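Local coordinates for protein lombricine kinase (Urechis caupo, PDB 3JPZ) that catalyses, as a phosphagen kinase, the reversible transfer of a phosphoryl group between ATP and the guanidino compound lombricine, at residues A[123-127]-A[140-145]; A[179-184]-A[198-204]; A[285-291]-A[318-322]. All coordinates share one frame; numbering follows the deposited sequence.

Overall arrangement
Contacts 1 and 2 are buried, whereas contact 3 lies at the surface. The first two have centres about 16 Å apart and touch each other through Glu142 and Ala201; both reach the second subunit. Contact 1 sets a turn against helix 135-149 with aliphatic packing and no hydrogen bond across. Contact 2 brings a loop to strand 203-207 and is mostly aromatic and aliphatic, with water bridging at its lysine end. Contact 3, on the opposite side of the chain's centre from contact 1, joins the end of strand 279-285 and the loop after it to the start of strand 320-325 by hydrogen bonds and a long salt bridge. Contacts 2 and 3 both reach the large antiparallel sheet.

Contact 1: A[123-127]-A[140-145]; sequences GIRGL and EVERVI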
loop_
_atom_site.group_PDB
_atom_site.type_symbol
_atom_site.label_atom_id
_atom_site.label_comp_id
_atom_site.label_asym_id
_atom_site.label_seq_id
_atom_site.Cartn_x
_atom_site.Cartn_y
_atom_site.Cartn_z
ATOM N N GLY A 123 -22.006 6.115 -3.256
ATOM C CA GLY A 123 -21.110 6.474 -4.339
ATOM C C GLY A 123 -21.763 7.540 -5.202
ATOM O O GLY A 123 -22.987 7.650 -5.240
ATOM N N ILE A 124 -20.946 8.341 -5.877
ATOM C CA ILE A 124 -21.450 9.355 -6.793
ATOM C C ILE A 124 -21.305 8.836 -8.219
ATOM O O ILE A 124 -20.198 8.593 -8.689
ATOM C CB ILE A 124 -20.677 10.675 -6.621
ATOM C CG1 ILE A 124 -20.620 11.074 -5.137
ATOM C CG2 ILE A 124 -21.308 11.786 -7.453
ATOM C CD1 ILE A 124 -21.985 11.267 -4.483
ATOM N N ARG A 125 -22.425 8.634 -8.901
ATOM C CA ARG A 125 -22.408 8.022 -10.226
ATOM C C ARG A 125 -21.554 8.838 -11.191
ATOM O O ARG A 125 -21.529 10.068 -11.131
ATOM C CB ARG A 125 -23.829 7.855 -10.771
ATOM C CG ARG A 125 -23.885 7.315 -12.192
ATOM C CD ARG A 125 -25.253 6.741 -12.512
ATOM N NE ARG A 125 -25.487 5.478 -11.820
ATOM C CZ ARG A 125 -26.684 4.929 -11.644
ATOM N NH1 ARG A 125 -27.773 5.530 -12.103
ATOM N NH2 ARG A 125 -26.797 3.778 -11.007
ATOM N N GLY A 126 -20.842 8.135 -12.065
ATOM C CA GLY A 126 -19.938 8.764 -13.004
ATOM C C GLY A 126 -18.494 8.786 -12.535
ATOM O O GLY A 126 -17.604 9.128 -13.313
ATOM N N LEU A 127 -18.250 8.409 -11.281
ATOM C CA LEU A 127 -16.928 8.577 -10.691
ATOM C C LEU A 127 -16.406 7.306 -10.024
ATOM O O LEU A 127 -17.123 6.630 -9.284
ATOM C CB LEU A 127 -16.955 9.699 -9.668
ATOM C CG LEU A 127 -17.407 11.051 -10.227
ATOM C CD1 LEU A 127 -17.681 12.018 -9.099
ATOM C CD2 LEU A 127 -16.362 11.610 -11.171
ATOM N N GLU A 140 -13.568 15.844 -7.456
ATOM C CA GLU A 140 -14.913 16.045 -7.988
ATOM C C GLU A 140 -15.963 15.417 -7.074
ATOM O O GLU A 140 -17.032 15.979 -6.884
ATOM C CB GLU A 140 -15.028 15.473 -9.403
ATOM C CG GLU A 140 -16.428 15.553 -10.009
ATOM C CD GLU A 140 -16.905 16.980 -10.222
ATOM O OE1 GLU A 140 -16.117 17.912 -9.974
ATOM O OE2 GLU A 140 -18.069 17.168 -10.633
ATOM N N VAL A 141 -15.668 14.249 -6.511
ATOM C CA VAL A 141 -16.533 13.698 -5.472
ATOM C C VAL A 141 -16.630 14.688 -4.311
ATOM O O VAL A 141 -17.725 15.090 -3.915
ATOM C CB VAL A 141 -16.022 12.355 -4.915
ATOM C CG1 VAL A 141 -16.897 11.927 -3.765
ATOM C CG2 VAL A 141 -16.015 11.290 -5.987
ATOM N N GLU A 142 -15.483 15.091 -3.774
ATOM C CA GLU A 142 -15.462 16.028 -2.659
ATOM C C GLU A 142 -16.222 17.308 -2.998
ATOM O O GLU A 142 -16.923 17.856 -2.155
ATOM C CB GLU A 142 -14.033 16.390 -2.262
ATOM C CG GLU A 142 -13.959 17.400 -1.109
ATOM C CD GLU A 142 -12.559 17.924 -0.877
ATOM O OE1 GLU A 142 -11.840 18.168 -1.867
ATOM O OE2 GLU A 142 -12.170 18.093 0.295
ATOM N N ARG A 143 -16.082 17.791 -4.227
ATOM C CA ARG A 143 -16.705 19.051 -4.592
ATOM C C ARG A 143 -18.207 18.874 -4.637
ATOM O O ARG A 143 -18.954 19.670 -4.081
ATOM C CB ARG A 143 -16.220 19.546 -5.947
ATOM C CG ARG A 143 -16.862 20.866 -6.338
ATOM C CD ARG A 143 -16.341 21.399 -7.660
ATOM N NE ARG A 143 -16.907 20.686 -8.800
ATOM C CZ ARG A 143 -18.175 20.780 -9.194
ATOM N NH1 ARG A 143 -19.031 21.550 -8.532
ATOM N NH2 ARG A 143 -18.592 20.092 -10.248
ATOM N N VAL A 144 -18.643 17.819 -5.310
ATOM C CA VAL A 144 -20.057 17.542 -5.476
ATOM C C VAL A 144 -20.744 17.420 -4.118
ATOM O O VAL A 144 -21.738 18.089 -3.853
ATOM C CB VAL A 144 -20.260 16.255 -6.300
ATOM C CG1 VAL A 144 -21.704 15.799 -6.261
ATOM C CG2 VAL A 144 -19.807 16.478 -7.740
ATOM N N ILE A 145 -20.204 16.572 -3.253
ATOM C CA ILE A 145 -20.802 16.343 -1.945
ATOM C C ILE A 145 -20.761 17.609 -1.086
ATOM O O ILE A 145 -21.735 17.960 -0.432
ATOM C CB ILE A 145 -20.087 15.184 -1.222
ATOM C CG1 ILE A 145 -20.217 13.903 -2.051
ATOM C CG2 ILE A 145 -20.665 14.981 0.154
ATOM C CD1 ILE A 145 -19.396 12.742 -1.533
#
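Glu140 brings a flat group to the border of this contact and turns it away from Leu127. Its CG lies 3.9 Å from Leu127 CD1, the side chains crossing at about a right angle, while the carboxylate beyond pairs with Arg143 one helical turn on. Arg143 NE donates to Glu140 OE1 over 3.1 Å, arriving on the syn side but 28° out of the carboxylate plane. The rest is aliphatic. Leu127 and Val141 lie alongside, running opposite ways, with Leu127 CD1 3.6 Å from Val141 CG2. Ile124 reaches further along the helix: CG1 meets Val141 CG1, CG2 faces Val144 CG1 at 4.2 Å, and CD1 sits 4.0 Å from Ile145 CG1. A type II turn from Ile124 to Leu127 presents both side chains to one stripe of helix 135-149. Met251 of helix 233-252 packs on Ile124 and Val144, Phe3 of the second subunit on Leu127 and Glu140, and Ile145 touches Ile216 of strand 212-216, which places the contact beside the large antiparallel sheet of the catalytic domain. With no hydrogen bond across, buried apolar surface joins the turn to the helix, and the Glu140 charge is probably met chiefly by Arg143, with Arg256 a long, weak second partner.

Contact 2: A[179-184]-A[198-204]; sequences FLFQKP and WPDARGI
The closest CA atoms, those of Lys183 and Trp198, are 6.8 Å apart, and no hydrogen bond crosses, so the junction rests mainly on side chains. Trp198 is its centrepiece. Lys183 runs extended across one face of the indole in the opposite direction to the tryptophan side chain, its CB 3.5 Å from the centroid of the five-membered ring and 8° off the normal, a CH-pi contact. Pro184 CD lies over the six-membered ring on that face, 3.4 Å from Trp198 CH2. The other face carries Pro199 CB and Arg202 CG, brought round by the cis peptide before Pro199 and the type II turn from Pro199 to Arg202. Phe181 then meets Trp198 rim to rim, with planes 86° apart and Phe181 CE1 3.5 Å from Trp198 CH2. Its chi1 of 64° sets CG between the backbone N and the carbonyl carbon and drops the ring toward strand 203-207, where Gly203 O stands at the ring's edge, 3.2 Å from Phe181 CE2. Ile204 CG1 is 3.4 Å from Phe181 CE2, and Ile204 CD1 extends to Leu180 CD1 at 3.7 Å. At the outer end a water accepts from both Lys183 NZ and Trp198 N. Arg202 NE is bonded to Asn217 O. Phe179 O, close beside Ile204 CD1, is taken by Trp215 NE1. The loop is thus held against the turn and the start of strand 203-207 of the catalytic domain by CH-pi, rim-to-rim aromatic and aliphatic contacts, with the lysine's aliphatic length used for packing and its ammonium group carried beyond the indole to water.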
loop_
_atom_site.group_PDB
_atom_site.type_symbol
_atom_site.label_atom_id
_atom_site.label_comp_id
_atom_site.label_asym_id
_atom_site.label_seq_id
_atom_site.Cartn_x
_atom_site.Cartn_y
_atom_site.Cartn_z
ATOM N N PHE A 179 -15.622 12.067 15.624
ATOM C CA PHE A 179 -15.975 12.340 14.232
ATOM C C PHE A 179 -14.794 12.189 13.278
ATOM O O PHE A 179 -14.936 12.386 12.074
ATOM C CB PHE A 179 -16.473 13.780 14.086
ATOM C CG PHE A 179 -17.877 14.002 14.556
ATOM C CD1 PHE A 179 -18.680 12.948 14.949
ATOM C CD2 PHE A 179 -18.405 15.281 14.566
ATOM C CE1 PHE A 179 -19.978 13.172 15.371
ATOM C CE2 PHE A 179 -19.702 15.509 14.981
ATOM C CZ PHE A 179 -20.487 14.456 15.382
ATOM N N LEU A 180 -13.620 11.879 13.806
ATOM C CA LEU A 180 -12.431 11.861 12.971
ATOM C C LEU A 180 -12.204 10.505 12.334
ATOM O O LEU A 180 -12.464 9.470 12.944
ATOM C CB LEU A 180 -11.193 12.227 13.790
ATOM C CG LEU A 180 -9.939 12.451 12.946
ATOM C CD1 LEU A 180 -9.936 13.860 12.374
ATOM C CD2 LEU A 180 -8.681 12.191 13.761
ATOM N N PHE A 181 -11.717 10.522 11.099
ATOM C CA PHE A 181 -11.184 9.318 10.477
ATOM C C PHE A 181 -9.725 9.543 10.089
ATOM O O PHE A 181 -9.308 10.668 9.800
ATOM C CB PHE A 181 -12.025 8.877 9.274
ATOM C CG PHE A 181 -12.032 9.856 8.119
ATOM C CD1 PHE A 181 -11.103 9.749 7.106
ATOM C CD2 PHE A 181 -12.993 10.849 8.036
ATOM C CE1 PHE A 181 -11.115 10.631 6.031
ATOM C CE2 PHE A 181 -13.019 11.727 6.964
ATOM C CZ PHE A 181 -12.078 11.622 5.963
ATOM N N GLN A 182 -8.959 8.458 10.100
ATOM C CA GLN A 182 -7.520 8.496 9.877
ATOM C C GLN A 182 -7.221 7.820 8.548
ATOM O O GLN A 182 -8.088 7.169 7.976
ATOM C CB GLN A 182 -6.803 7.726 10.988
ATOM C CG GLN A 182 -7.227 8.087 12.404
ATOM C CD GLN A 182 -6.359 9.169 13.009
ATOM O OE1 GLN A 182 -6.221 10.256 12.449
ATOM N NE2 GLN A 182 -5.769 8.875 14.162
ATOM N N LYS A 183 -5.997 7.957 8.054
ATOM C CA LYS A 183 -5.599 7.183 6.890
ATOM C C LYS A 183 -5.840 5.707 7.203
ATOM O O LYS A 183 -5.354 5.182 8.203
ATOM C CB LYS A 183 -4.133 7.433 6.527
ATOM C CG LYS A 183 -3.714 6.779 5.203
ATOM C CD LYS A 183 -2.420 7.363 4.641
ATOM C CE LYS A 183 -1.898 6.555 3.448
ATOM N NZ LYS A 183 -0.495 6.916 3.084
ATOM N N PRO A 184 -6.634 5.036 6.372
ATOM C CA PRO A 184 -6.858 3.616 6.656
ATOM C C PRO A 184 -5.596 2.783 6.458
ATOM O O PRO A 184 -4.775 3.096 5.603
ATOM C CB PRO A 184 -7.947 3.230 5.664
ATOM C CG PRO A 184 -8.652 4.517 5.357
ATOM C CD PRO A 184 -7.597 5.573 5.402
ATOM N N TRP A 198 -3.406 10.532 0.160
ATOM C CA TRP A 198 -3.953 10.908 1.452
ATOM C C TRP A 198 -3.319 12.194 1.954
ATOM O O TRP A 198 -2.097 12.304 1.946
ATOM C CB TRP A 198 -3.699 9.813 2.476
ATOM C CG TRP A 198 -4.574 9.985 3.644
ATOM C CD1 TRP A 198 -4.315 10.708 4.757
ATOM C CD2 TRP A 198 -5.893 9.461 3.798
ATOM N NE1 TRP A 198 -5.383 10.652 5.613
ATOM C CE2 TRP A 198 -6.367 9.892 5.047
ATOM C CE3 TRP A 198 -6.713 8.654 3.007
ATOM C CZ2 TRP A 198 -7.624 9.554 5.523
ATOM C CZ3 TRP A 198 -7.964 8.319 3.480
ATOM C CH2 TRP A 198 -8.406 8.763 4.726
ATOM N N PRO A 199 -4.135 13.166 2.416
ATOM C CA PRO A 199 -5.592 13.213 2.547
ATOM C C PRO A 199 -6.251 14.198 1.581
ATOM O O PRO A 199 -7.231 14.857 1.933
ATOM C CB PRO A 199 -5.779 13.758 3.957
ATOM C CG PRO A 199 -4.470 14.530 4.264
ATOM C CD PRO A 199 -3.539 14.324 3.094
ATOM N N ASP A 200 -5.701 14.319 0.386
ATOM C CA ASP A 200 -6.278 15.180 -0.634
ATOM C C ASP A 200 -7.731 14.802 -0.926
ATOM O O ASP A 200 -8.034 13.648 -1.240
ATOM C CB ASP A 200 -5.456 15.077 -1.911
ATOM C CG ASP A 200 -5.864 16.098 -2.936
ATOM O OD1 ASP A 200 -7.075 16.204 -3.225
ATOM O OD2 ASP A 200 -4.968 16.793 -3.441
ATOM N N ALA A 201 -8.623 15.783 -0.805
ATOM C CA ALA A 201 -10.047 15.590 -1.070
ATOM C C ALA A 201 -10.712 14.657 -0.053
ATOM O O ALA A 201 -11.740 14.051 -0.340
ATOM C CB ALA A 201 -10.261 15.073 -2.485
ATOM N N ARG A 202 -10.119 14.537 1.128
ATOM C CA ARG A 202 -10.776 13.856 2.247
ATOM C C ARG A 202 -11.291 14.916 3.188
ATOM O O ARG A 202 -10.664 15.960 3.341
ATOM C CB ARG A 202 -9.804 12.960 3.007
ATOM C CG ARG A 202 -9.654 11.589 2.419
ATOM C CD ARG A 202 -9.098 11.669 1.012
ATOM N NE ARG A 202 -8.871 10.336 0.477
ATOM C CZ ARG A 202 -7.865 9.998 -0.320
ATOM N NH1 ARG A 202 -6.974 10.901 -0.694
ATOM N NH2 ARG A 202 -7.748 8.746 -0.733
ATOM N N GLY A 203 -12.427 14.664 3.820
ATOM C CA GLY A 203 -12.955 15.629 4.760
ATOM C C GLY A 203 -14.050 15.111 5.657
ATOM O O GLY A 203 -14.604 14.032 5.454
ATOM N N ILE A 204 -14.351 15.914 6.667
ATOM C CA ILE A 204 -15.401 15.619 7.613
ATOM C C ILE A 204 -16.365 16.785 7.629
ATOM O O ILE A 204 -15.970 17.920 7.876
ATOM C CB ILE A 204 -14.829 15.444 9.021
ATOM C CG1 ILE A 204 -13.800 14.308 9.037
ATOM C CG2 ILE A 204 -15.952 15.194 10.011
ATOM C CD1 ILE A 204 -12.933 14.285 10.282
HETATM O O HOH W 1 -1.435 8.123 0.615
HETATM O O HOH W 2 -0.168 10.002 2.770
#

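Contact 3: A[285-291]-A[318-322]; sequences QLHQLSK and DDVYD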
loop_
_atom_site.group_PDB
_atom_site.type_symbol
_atom_site.label_atom_id
_atom_site.label_comp_id
_atom_site.label_asym_id
_atom_site.label_seq_id
_atom_site.Cartn_x
_atom_site.Cartn_y
_atom_site.Cartn_z
ATOM N N GLN A 285 -26.713 -1.201 27.435
ATOM C CA GLN A 285 -26.169 -1.792 28.643
ATOM C C GLN A 285 -26.892 -3.089 28.998
ATOM O O GLN A 285 -28.116 -3.120 29.114
ATOM C CB GLN A 285 -26.287 -0.793 29.789
ATOM C CG GLN A 285 -25.456 -1.138 31.011
ATOM C CD GLN A 285 -25.379 0.013 31.984
ATOM O OE1 GLN A 285 -24.311 0.324 32.510
ATOM N NE2 GLN A 285 -26.509 0.664 32.216
ATOM N N LEU A 286 -26.115 -4.152 29.188
ATOM C CA LEU A 286 -26.647 -5.476 29.447
ATOM C C LEU A 286 -25.856 -6.152 30.558
ATOM O O LEU A 286 -25.126 -7.106 30.318
ATOM C CB LEU A 286 -26.551 -6.322 28.180
ATOM C CG LEU A 286 -27.262 -5.761 26.948
ATOM C CD1 LEU A 286 -26.896 -6.567 25.712
ATOM C CD2 LEU A 286 -28.765 -5.752 27.169
ATOM N N HIS A 287 -26.004 -5.657 31.775
ATOM C CA HIS A 287 -25.243 -6.194 32.895
ATOM C C HIS A 287 -25.433 -7.699 33.022
ATOM O O HIS A 287 -24.475 -8.459 33.017
ATOM C CB HIS A 287 -25.648 -5.499 34.197
ATOM C CG HIS A 287 -25.281 -4.048 34.245
ATOM N ND1 HIS A 287 -23.980 -3.604 34.133
ATOM C CD2 HIS A 287 -26.042 -2.939 34.408
ATOM C CE1 HIS A 287 -23.958 -2.285 34.215
ATOM N NE2 HIS A 287 -25.196 -1.859 34.388
ATOM N N GLN A 288 -26.682 -8.125 33.106
ATOM C CA GLN A 288 -27.003 -9.505 33.436
ATOM C C GLN A 288 -26.919 -10.409 32.225
ATOM O O GLN A 288 -26.429 -11.532 32.307
ATOM C CB GLN A 288 -28.408 -9.577 34.034
ATOM C CG GLN A 288 -28.528 -8.849 35.350
ATOM C CD GLN A 288 -27.390 -9.197 36.280
ATOM O OE1 GLN A 288 -27.199 -10.361 36.631
ATOM N NE2 GLN A 288 -26.610 -8.191 36.670
ATOM N N LEU A 289 -27.383 -9.907 31.091
ATOM C CA LEU A 289 -27.588 -10.754 29.919
ATOM C C LEU A 289 -26.253 -11.174 29.316
ATOM O O LEU A 289 -26.123 -12.263 28.758
ATOM C CB LEU A 289 -28.442 -10.027 28.882
ATOM C CG LEU A 289 -28.873 -10.883 27.695
ATOM C CD1 LEU A 289 -29.658 -12.096 28.182
ATOM C CD2 LEU A 289 -29.686 -10.070 26.707
ATOM N N SER A 290 -25.261 -10.303 29.444
ATOM C CA SER A 290 -23.933 -10.572 28.920
ATOM C C SER A 290 -23.216 -11.642 29.740
ATOM O O SER A 290 -22.216 -12.205 29.298
ATOM C CB SER A 290 -23.101 -9.299 28.928
ATOM O OG SER A 290 -23.049 -8.741 30.226
ATOM N N LYS A 291 -23.718 -11.905 30.940
ATOM C CA LYS A 291 -23.186 -12.984 31.760
ATOM C C LYS A 291 -23.975 -14.264 31.516
ATOM O O LYS A 291 -23.617 -15.330 32.019
ATOM C CB LYS A 291 -23.248 -12.621 33.242
ATOM C CG LYS A 291 -22.706 -11.246 33.578
ATOM C CD LYS A 291 -22.785 -10.971 35.081
ATOM C CE LYS A 291 -22.765 -9.475 35.399
ATOM N NZ LYS A 291 -21.767 -8.709 34.594
ATOM N N ASP A 318 -18.650 -1.061 31.097
ATOM C CA ASP A 318 -19.851 -1.009 31.918
ATOM C C ASP A 318 -20.955 -1.850 31.286
ATOM O O ASP A 318 -22.135 -1.536 31.403
ATOM C CB ASP A 318 -20.325 0.437 32.062
ATOM C CG ASP A 318 -21.019 0.699 33.387
ATOM O OD1 ASP A 318 -21.188 -0.255 34.177
ATOM O OD2 ASP A 318 -21.392 1.865 33.640
ATOM N N ASP A 319 -20.546 -2.916 30.609
ATOM C CA ASP A 319 -21.455 -3.853 29.984
ATOM C C ASP A 319 -22.318 -3.182 28.931
ATOM O O ASP A 319 -23.440 -3.620 28.676
ATOM C CB ASP A 319 -22.323 -4.523 31.047
ATOM C CG ASP A 319 -21.497 -5.232 32.086
ATOM O OD1 ASP A 319 -20.365 -5.636 31.746
ATOM O OD2 ASP A 319 -21.966 -5.375 33.233
ATOM N N VAL A 320 -21.792 -2.125 28.325
ATOM C CA VAL A 320 -22.452 -1.486 27.194
ATOM C C VAL A 320 -21.880 -2.050 25.892
ATOM O O VAL A 320 -20.688 -1.927 25.613
ATOM C CB VAL A 320 -22.256 0.027 27.198
ATOM C CG1 VAL A 320 -22.930 0.646 25.975
ATOM C CG2 VAL A 320 -22.807 0.638 28.499
ATOM N N TYR A 321 -22.735 -2.690 25.114
ATOM C CA TYR A 321 -22.323 -3.273 23.853
ATOM C C TYR A 321 -22.860 -2.480 22.678
ATOM O O TYR A 321 -23.975 -1.973 22.707
ATOM C CB TYR A 321 -22.812 -4.701 23.753
ATOM C CG TYR A 321 -22.206 -5.599 24.781
ATOM C CD1 TYR A 321 -22.713 -5.651 26.069
ATOM C CD2 TYR A 321 -21.118 -6.387 24.472
ATOM C CE1 TYR A 321 -22.157 -6.472 27.012
ATOM C CE2 TYR A 321 -20.552 -7.205 25.410
ATOM C CZ TYR A 321 -21.078 -7.250 26.674
ATOM O OH TYR A 321 -20.509 -8.074 27.607
ATOM N N ASP A 322 -22.044 -2.379 21.644
ATOM C CA ASP A 322 -22.511 -1.883 20.378
ATOM C C ASP A 322 -23.201 -3.032 19.659
ATOM O O ASP A 322 -22.588 -4.054 19.350
ATOM C CB ASP A 322 -21.355 -1.364 19.544
ATOM C CG ASP A 322 -21.808 -0.854 18.203
ATOM O OD1 ASP A 322 -22.357 -1.656 17.412
ATOM O OD2 ASP A 322 -21.636 0.351 17.950
#
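Gln285 and Val320 form an antiparallel non-hydrogen-bonded pair where strands 279-285 and 320-325 lie side by side, next to the nucleotide pocket: Val320 packs on Thr309, an ADP-binding residue, though no nucleotide is bound to this chain. Their CA atoms are 4.0 Å apart, and Gln285 CB rests at the same distance from Val320 CG2. Leu286 N donates to Asp319 O over 2.8 Å, nearly straight at 165°, while Gln285 CA makes a CA-H...O contact with Asp319 O. The strands are neighbours in the large antiparallel sheet of the phosphagen kinase catalytic domain, and here the first gives way to a loop pinned by polar groups. His287 ND1, with the acceptor close to the ring plane, gives its hydrogen to Asp319 OD2 at 2.8 Å, met on the anti side of the carboxylate. Lys291 NZ adds a long salt bridge of 3.6 Å to Asp319 OD2. Gln285 CG lies over one face of the His287 imidazole, toward its rim. Ser290 OG, set between the backbone N and the carbonyl carbon (chi1 56°), bonds to Leu286 O at 2.6 Å, and Ser290 CB sits 3.2 Å from Tyr321 OH. Phe295 meets the Tyr321 ring edge-to-face.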